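Local coordinates for protein alcohol oxidase (Myceliophthora thermophila, PDB 6F74) that binds FAD and is a flavoprotein of the vanillyl-alcohol oxidase type, probably oxidising an alcohol-like substrate with oxygen, at residues I334-L337 and H338-P342; L439-P442 and E443-T446; G475-V478 and F479-K482. All blocks are in the same frame, centred on the assembly; numbering follows the deposited sequence.

Contact 1. Residues I334-L337 and H338-P342; sequences IAVL and HQQLP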
loop_
_atom_site.group_PDB
_atom_site.type_symbol
_atom_site.label_atom_id
_atom_site.label_comp_id
_atom_site.label_asym_id
_atom_site.label_seq_id
_atom_site.Cartn_x
_atom_site.Cartn_y
_atom_site.Cartn_z
ATOM N N ILE A 334 -10.985 -19.063 14.818
ATOM C CA ILE A 334 -10.412 -18.216 13.763
ATOM C C ILE A 334 -10.213 -19.031 12.479
ATOM O O ILE A 334 -10.497 -18.548 11.366
ATOM C CB ILE A 334 -9.107 -17.535 14.238
ATOM C CG1 ILE A 334 -9.488 -16.483 15.286
ATOM C CG2 ILE A 334 -8.369 -16.880 13.074
ATOM C CD1 ILE A 334 -8.340 -15.792 15.978
ATOM N N ALA A 335 -9.762 -20.266 12.638
ATOM C CA ALA A 335 -9.684 -21.184 11.519
ATOM C C ALA A 335 -11.069 -21.390 10.883
ATOM O O ALA A 335 -11.196 -21.258 9.682
ATOM C CB ALA A 335 -9.082 -22.508 11.950
ATOM N N VAL A 336 -12.086 -21.678 11.701
ATOM C CA VAL A 336 -13.462 -21.851 11.216
ATOM C C VAL A 336 -13.942 -20.604 10.486
ATOM O O VAL A 336 -14.536 -20.695 9.432
ATOM C CB VAL A 336 -14.458 -22.180 12.374
ATOM C CG1 VAL A 336 -15.915 -22.044 11.928
ATOM C CG2 VAL A 336 -14.225 -23.588 12.902
ATOM N N LEU A 337 -13.688 -19.442 11.080
ATOM C CA LEU A 337 -14.091 -18.166 10.526
ATOM C C LEU A 337 -13.479 -17.958 9.145
ATOM O O LEU A 337 -14.161 -17.497 8.222
ATOM C CB LEU A 337 -13.683 -17.014 11.465
ATOM C CG LEU A 337 -13.890 -15.574 10.974
ATOM C CD1 LEU A 337 -14.208 -14.637 12.135
ATOM C CD2 LEU A 337 -12.682 -15.010 10.211
ATOM N N HIS A 338 -12.189 -18.261 9.021
ATOM C CA HIS A 338 -11.527 -18.188 7.724
ATOM C C HIS A 338 -12.256 -19.052 6.681
ATOM O O HIS A 338 -12.442 -18.620 5.550
ATOM C CB HIS A 338 -10.035 -18.557 7.803
ATOM C CG HIS A 338 -9.155 -17.427 8.251
ATOM N ND1 HIS A 338 -9.217 -16.879 9.511
ATOM C CD2 HIS A 338 -8.165 -16.769 7.608
ATOM C CE1 HIS A 338 -8.328 -15.911 9.614
ATOM N NE2 HIS A 338 -7.677 -15.820 8.471
ATOM N N GLN A 339 -12.682 -20.247 7.072
ATOM C CA GLN A 339 -13.454 -21.122 6.166
ATOM C C GLN A 339 -14.804 -20.553 5.713
ATOM O O GLN A 339 -15.337 -20.998 4.693
ATOM C CB GLN A 339 -13.717 -22.479 6.813
ATOM C CG GLN A 339 -12.485 -23.307 7.115
ATOM C CD GLN A 339 -12.873 -24.686 7.620
ATOM O OE1 GLN A 339 -13.293 -24.833 8.753
ATOM N NE2 GLN A 339 -12.726 -25.691 6.782
ATOM N N GLN A 340 -15.374 -19.628 6.494
ATOM C CA GLN A 340 -16.659 -19.032 6.170
ATOM C C GLN A 340 -16.561 -17.809 5.252
ATOM O O GLN A 340 -17.593 -17.328 4.748
ATOM C CB GLN A 340 -17.385 -18.615 7.440
ATOM C CG GLN A 340 -17.627 -19.718 8.434
ATOM C CD GLN A 340 -18.330 -20.919 7.806
ATOM O OE1 GLN A 340 -19.304 -20.771 7.062
ATOM N NE2 GLN A 340 -17.822 -22.101 8.088
ATOM N N LEU A 341 -15.343 -17.313 5.017
ATOM C CA LEU A 341 -15.199 -16.045 4.318
ATOM C C LEU A 341 -15.700 -16.055 2.894
ATOM O O LEU A 341 -16.312 -15.069 2.459
ATOM C CB LEU A 341 -13.738 -15.501 4.400
ATOM C CG LEU A 341 -13.264 -15.108 5.804
ATOM C CD1 LEU A 341 -11.879 -14.484 5.701
ATOM C CD2 LEU A 341 -14.236 -14.185 6.530
ATOM N N PRO A 342 -15.463 -17.160 2.149
ATOM C CA PRO A 342 -15.934 -17.131 0.768
ATOM C C PRO A 342 -17.452 -17.034 0.650
ATOM O O PRO A 342 -17.945 -16.310 -0.218
ATOM C CB PRO A 342 -15.379 -18.432 0.176
ATOM C CG PRO A 342 -14.168 -18.711 0.996
ATOM C CD PRO A 342 -14.529 -18.277 2.383
#

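Contact 2. Residues L439-P442 and E443-T446; sequences LINP and EALT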
loop_
_atom_site.group_PDB
_atom_site.type_symbol
_atom_site.label_atom_id
_atom_site.label_comp_id
_atom_site.label_asym_id
_atom_site.label_seq_id
_atom_site.Cartn_x
_atom_site.Cartn_y
_atom_site.Cartn_z
ATOM N N LEU A 439 -2.992 -14.131 -1.160
ATOM C CA LEU A 439 -4.355 -14.221 -1.640
ATOM C C LEU A 439 -4.803 -15.669 -1.414
ATOM O O LEU A 439 -4.035 -16.602 -1.679
ATOM C CB LEU A 439 -4.452 -13.824 -3.103
ATOM C CG LEU A 439 -4.568 -12.324 -3.444
ATOM C CD1 LEU A 439 -3.339 -11.531 -2.973
ATOM C CD2 LEU A 439 -4.714 -12.197 -4.957
ATOM N N ILE A 440 -6.018 -15.846 -0.903
ATOM C CA ILE A 440 -6.562 -17.173 -0.551
ATOM C C ILE A 440 -7.772 -17.525 -1.419
ATOM O O ILE A 440 -8.786 -16.820 -1.379
ATOM C CB ILE A 440 -6.995 -17.228 0.929
ATOM C CG1 ILE A 440 -5.864 -16.771 1.849
ATOM C CG2 ILE A 440 -7.433 -18.622 1.315
ATOM C CD1 ILE A 440 -4.549 -17.515 1.722
ATOM N N ASN A 441 -7.646 -18.615 -2.187
ATOM C CA ASN A 441 -8.754 -19.140 -3.018
ATOM C C ASN A 441 -9.661 -20.062 -2.171
ATOM O O ASN A 441 -9.181 -20.701 -1.233
ATOM C CB ASN A 441 -8.205 -19.888 -4.239
ATOM C CG ASN A 441 -7.336 -21.073 -3.856
ATOM O OD1 ASN A 441 -6.386 -20.924 -3.102
ATOM N ND2 ASN A 441 -7.690 -22.265 -4.354
ATOM N N PRO A 442 -10.967 -20.148 -2.492
ATOM C CA PRO A 442 -11.876 -20.932 -1.632
ATOM C C PRO A 442 -11.469 -22.382 -1.386
ATOM O O PRO A 442 -11.674 -22.902 -0.284
ATOM C CB PRO A 442 -13.202 -20.907 -2.387
ATOM C CG PRO A 442 -13.115 -19.739 -3.298
ATOM C CD PRO A 442 -11.669 -19.563 -3.648
ATOM N N GLU A 443 -10.911 -23.005 -2.425
ATOM C CA GLU A 443 -10.517 -24.416 -2.422
ATOM C C GLU A 443 -9.383 -24.708 -1.443
ATOM O O GLU A 443 -9.195 -25.852 -1.058
ATOM C CB GLU A 443 -10.065 -24.881 -3.831
ATOM C CG GLU A 443 -11.168 -24.811 -4.910
ATOM C CD GLU A 443 -11.323 -23.433 -5.562
ATOM O OE1 GLU A 443 -10.526 -22.535 -5.249
ATOM O OE2 GLU A 443 -12.274 -23.221 -6.335
ATOM N N ALA A 444 -8.614 -23.686 -1.071
ATOM C CA ALA A 444 -7.558 -23.838 -0.068
ATOM C C ALA A 444 -8.129 -23.987 1.347
ATOM O O ALA A 444 -7.366 -24.316 2.259
ATOM C CB ALA A 444 -6.602 -22.660 -0.121
ATOM N N LEU A 445 -9.441 -23.803 1.526
ATOM C CA LEU A 445 -10.053 -23.707 2.850
ATOM C C LEU A 445 -11.059 -24.775 3.196
ATOM O O LEU A 445 -11.715 -24.690 4.208
ATOM C CB LEU A 445 -10.771 -22.359 2.978
ATOM C CG LEU A 445 -9.915 -21.122 2.823
ATOM C CD1 LEU A 445 -10.856 -19.941 2.599
ATOM C CD2 LEU A 445 -9.051 -20.920 4.049
ATOM N N THR A 446 -11.195 -25.792 2.362
ATOM C CA THR A 446 -12.224 -26.787 2.547
ATOM C C THR A 446 -11.773 -27.803 3.605
ATOM O O THR A 446 -12.622 -28.392 4.299
ATOM C CB THR A 446 -12.561 -27.499 1.230
ATOM O OG1 THR A 446 -11.427 -28.239 0.793
ATOM C CG2 THR A 446 -12.959 -26.498 0.119
#

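Contact 3. Residues G475-V478 and F479-K482; sequences GGQV and FKDK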
loop_
_atom_site.group_PDB
_atom_site.type_symbol
_atom_site.label_atom_id
_atom_site.label_comp_id
_atom_site.label_asym_id
_atom_site.label_seq_id
_atom_site.Cartn_x
_atom_site.Cartn_y
_atom_site.Cartn_z
ATOM N N GLY A 475 -13.550 -10.826 -4.439
ATOM C CA GLY A 475 -14.845 -11.408 -4.717
ATOM C C GLY A 475 -15.700 -10.424 -5.495
ATOM O O GLY A 475 -15.221 -9.382 -5.919
ATOM N N GLY A 476 -16.971 -10.758 -5.680
ATOM C CA GLY A 476 -17.943 -9.861 -6.337
ATOM C C GLY A 476 -17.455 -9.266 -7.649
ATOM O O GLY A 476 -17.174 -9.992 -8.602
ATOM N N GLN A 477 -17.358 -7.939 -7.704
ATOM C CA GLN A 477 -17.025 -7.257 -8.962
ATOM C C GLN A 477 -15.570 -7.511 -9.362
ATOM O O GLN A 477 -15.255 -7.546 -10.544
ATOM C CB GLN A 477 -17.313 -5.761 -8.881
ATOM C CG GLN A 477 -17.233 -4.989 -10.197
ATOM C CD GLN A 477 -18.230 -5.478 -11.219
ATOM O OE1 GLN A 477 -19.410 -5.661 -10.916
ATOM N NE2 GLN A 477 -17.744 -5.727 -12.436
ATOM N N VAL A 478 -14.701 -7.764 -8.384
ATOM C CA VAL A 478 -13.304 -8.083 -8.677
ATOM C C VAL A 478 -13.205 -9.385 -9.475
ATOM O O VAL A 478 -12.382 -9.492 -10.401
ATOM C CB VAL A 478 -12.421 -8.171 -7.411
ATOM C CG1 VAL A 478 -10.955 -8.383 -7.800
ATOM C CG2 VAL A 478 -12.535 -6.908 -6.564
ATOM N N PHE A 479 -14.046 -10.360 -9.119
ATOM C CA PHE A 479 -14.148 -11.619 -9.865
ATOM C C PHE A 479 -14.714 -11.348 -11.257
ATOM O O PHE A 479 -14.152 -11.755 -12.266
ATOM C CB PHE A 479 -15.047 -12.610 -9.104
ATOM C CG PHE A 479 -14.385 -13.286 -7.910
ATOM C CD1 PHE A 479 -13.105 -12.946 -7.462
ATOM C CD2 PHE A 479 -15.085 -14.256 -7.208
ATOM C CE1 PHE A 479 -12.532 -13.582 -6.378
ATOM C CE2 PHE A 479 -14.514 -14.890 -6.096
ATOM C CZ PHE A 479 -13.237 -14.563 -5.691
ATOM N N LYS A 480 -15.826 -10.639 -11.300
ATOM C CA LYS A 480 -16.438 -10.279 -12.560
ATOM C C LYS A 480 -15.478 -9.571 -13.519
ATOM O O LYS A 480 -15.468 -9.880 -14.707
ATOM C CB LYS A 480 -17.675 -9.415 -12.320
ATOM C CG LYS A 480 -18.344 -8.943 -13.600
ATOM C CD LYS A 480 -19.828 -8.721 -13.379
ATOM C CE LYS A 480 -20.497 -8.110 -14.605
ATOM N NZ LYS A 480 -21.961 -8.246 -14.417
ATOM N N ASP A 481 -14.625 -8.689 -12.989
ATOM C CA ASP A 481 -13.738 -7.873 -13.819
ATOM C C ASP A 481 -12.612 -8.690 -14.460
ATOM O O ASP A 481 -11.752 -8.147 -15.116
ATOM C CB ASP A 481 -13.142 -6.709 -13.014
ATOM C CG ASP A 481 -14.149 -5.631 -12.675
ATOM O OD1 ASP A 481 -15.218 -5.577 -13.311
ATOM O OD2 ASP A 481 -13.866 -4.820 -11.763
ATOM N N LYS A 482 -12.591 -10.002 -14.236
ATOM C CA LYS A 482 -11.808 -10.893 -15.067
ATOM C C LYS A 482 -12.144 -10.792 -16.550
ATOM O O LYS A 482 -11.260 -11.006 -17.389
ATOM C CB LYS A 482 -12.000 -12.335 -14.591
ATOM C CG LYS A 482 -11.272 -13.365 -15.456
ATOM C CD LYS A 482 -12.096 -14.637 -15.816
ATOM C CE LYS A 482 -11.706 -15.870 -14.989
ATOM N NZ LYS A 482 -10.534 -16.581 -15.615
#

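Contact 1. Residues I334-L337 and H338-P342
His-338 folds its imidazole back over the preceding turn of alpha-helix 328-346, the helix that carries both 334-337 and 338-342, and bonds to Ile-334 O. That carbonyl is gripped twice: His-338 N lies 2.9 Å from Ile-334 O in the usual i to i+4 helical bond, and the ring's ND1 comes from the opposite face of the carbonyl plane. The ring reaches it because CG of His-338 lies beside its own backbone N, chi1 -82°. Ile-334 runs alongside the ring, with its CG2 3.6 Å from His-338 CE1. Next to this pair, Leu-337 CD2 and Leu-341 CD2 meet at 4.1 Å, and both leucines are covered by strand 370-378, through Tyr-371 and Phe-375. This face is the tightly packed one.

Val-336, Gln-339 and Gln-340, all partly exposed, form the looser face. Val-336 and Gln-340 rest on helix 382-396, while Gln-339 sends its NE2 to Leu-445 O. The backbone departs from the plain i to i+4 pattern here: Gln-340 N bonds only weakly to Val-336 O and also bonds to Leu-337 O, three residues back, at 3.0 Å. On the packed face, His-338 ND1 lies 2.8 Å from Ile-334 O, 44° out of the carbonyl plane.

Contact 2. Residues L439-P442 and E443-T446
Asn-441 and Glu-443 meet side chain to side chain, crossing at about a right angle, as the chain leaves strand 435-440 and enters a short 3-10 turn. The amide donates from ND2 to Glu-443 OE1 at 3.0 Å, and the N-H...O angle of 150° indicates a moderately straight bond. The oxygen is met on its anti side, close to the carboxylate plane, and the two flat groups are turned only 26° apart. Two torsions bring them together: CG of Asn-441 sits between its backbone N and carbonyl carbon, chi1 60°, and the chain of Glu-443 bends at chi2. The same OE1 rests 3.6 Å from Pro-442 CD.

Two backbone bonds position this pair. Ala-444 N donates to Asn-441 O at 3.0 Å, and Leu-445 N donates to Pro-442 O at the same length; both are i to i+3 bonds, the spacing of a 3-10 turn. The turn also brings Ala-444 CB to 3.5 Å from Asn-441 OD1. On its buried side Leu-445 folds back on Ile-440: Ile-440 CG2 touches Leu-445 CG at 3.8 Å, the two side chains crossing nearly at right angles.

Farther out, Ile-440 and Leu-445 both lie against Phe-498 of strand 498-503, the neighbour of 435-440 in the seven-stranded antiparallel sheet. Pro-442 and Leu-445 touch Pro-342 of helix 328-346, and the turn thus joins an outermost strand of that sheet, 435-440, to this helix just before helix 448-458 begins.

Contact 3. Residues G475-V478 and F479-K482
Phe-479 lays one face of its ring flat over Gly-475 in a CH-pi contact at the start of the short helix 477-480, where Gly-476 occupies the N-cap position. Gly-475 CA lies 3.4 Å from the ring centroid of Phe-479 and only 5° off the ring normal, so the alpha carbon sits almost exactly above the middle of the ring. CG of Phe-479 is placed beside its backbone N, which swings the ring back along the chain. Gly-475 has positive phi, a conformation that favours glycine.

At the other side of the turn, Gln-477 and Asp-481 cross at about a right angle. Gln-477 NE2 donates to Asp-481 OD1 at 2.7 Å, a short and fairly straight bond with an N-H...O angle of 164°. OD1 lies in the plane of the amide, whereas NE2 approaches from above the carboxylate plane, and the two flat groups are inclined 48° to each other. The bend at chi2 of Gln-477 curls its chain back over the turn, and the stem of Lys-480 runs obliquely past it, with CG 3.5 Å from Gln-477 NE2. Replacing Gln-477 by an alanine would probably leave Asp-481 OD1 without this amide donor and the aliphatic stem of Lys-480 without the group it packs on.

Arg-494 extends the contact outward, bonding to Val-478 O through NH1 and touching the side chain of Asp-481. The backbone is held alongside by i to i+4 bonds: Asp-481 N reaches Gln-477 O at 2.8 Å, and Lys-480 N meets Gly-476 O at 3.1 Å.

Contacts 1 and 2 form one continuous packed region, their centres 10 Å apart. Gln-339 NE2 lies 2.9 Å from Leu-445 O, a probable hydrogen bond, and Leu-445 CD1 packs 3.6 Å from His-338 O and 3.9 Å from Pro-342 CG. Contact 3 stands apart, with its nearest atoms about 6 Å from contact 2 and about 7 Å from contact 1. The flavin site is closer to contacts 2 and 3: the side chain of Ile-440 is about 11 Å from that of the FAD-binding Tyr-540, and the side chain of Val-478 is about 8 Å from that of His-246 and about 12 Å from the bound FAD. Contact 1 lies away from the annotated sites.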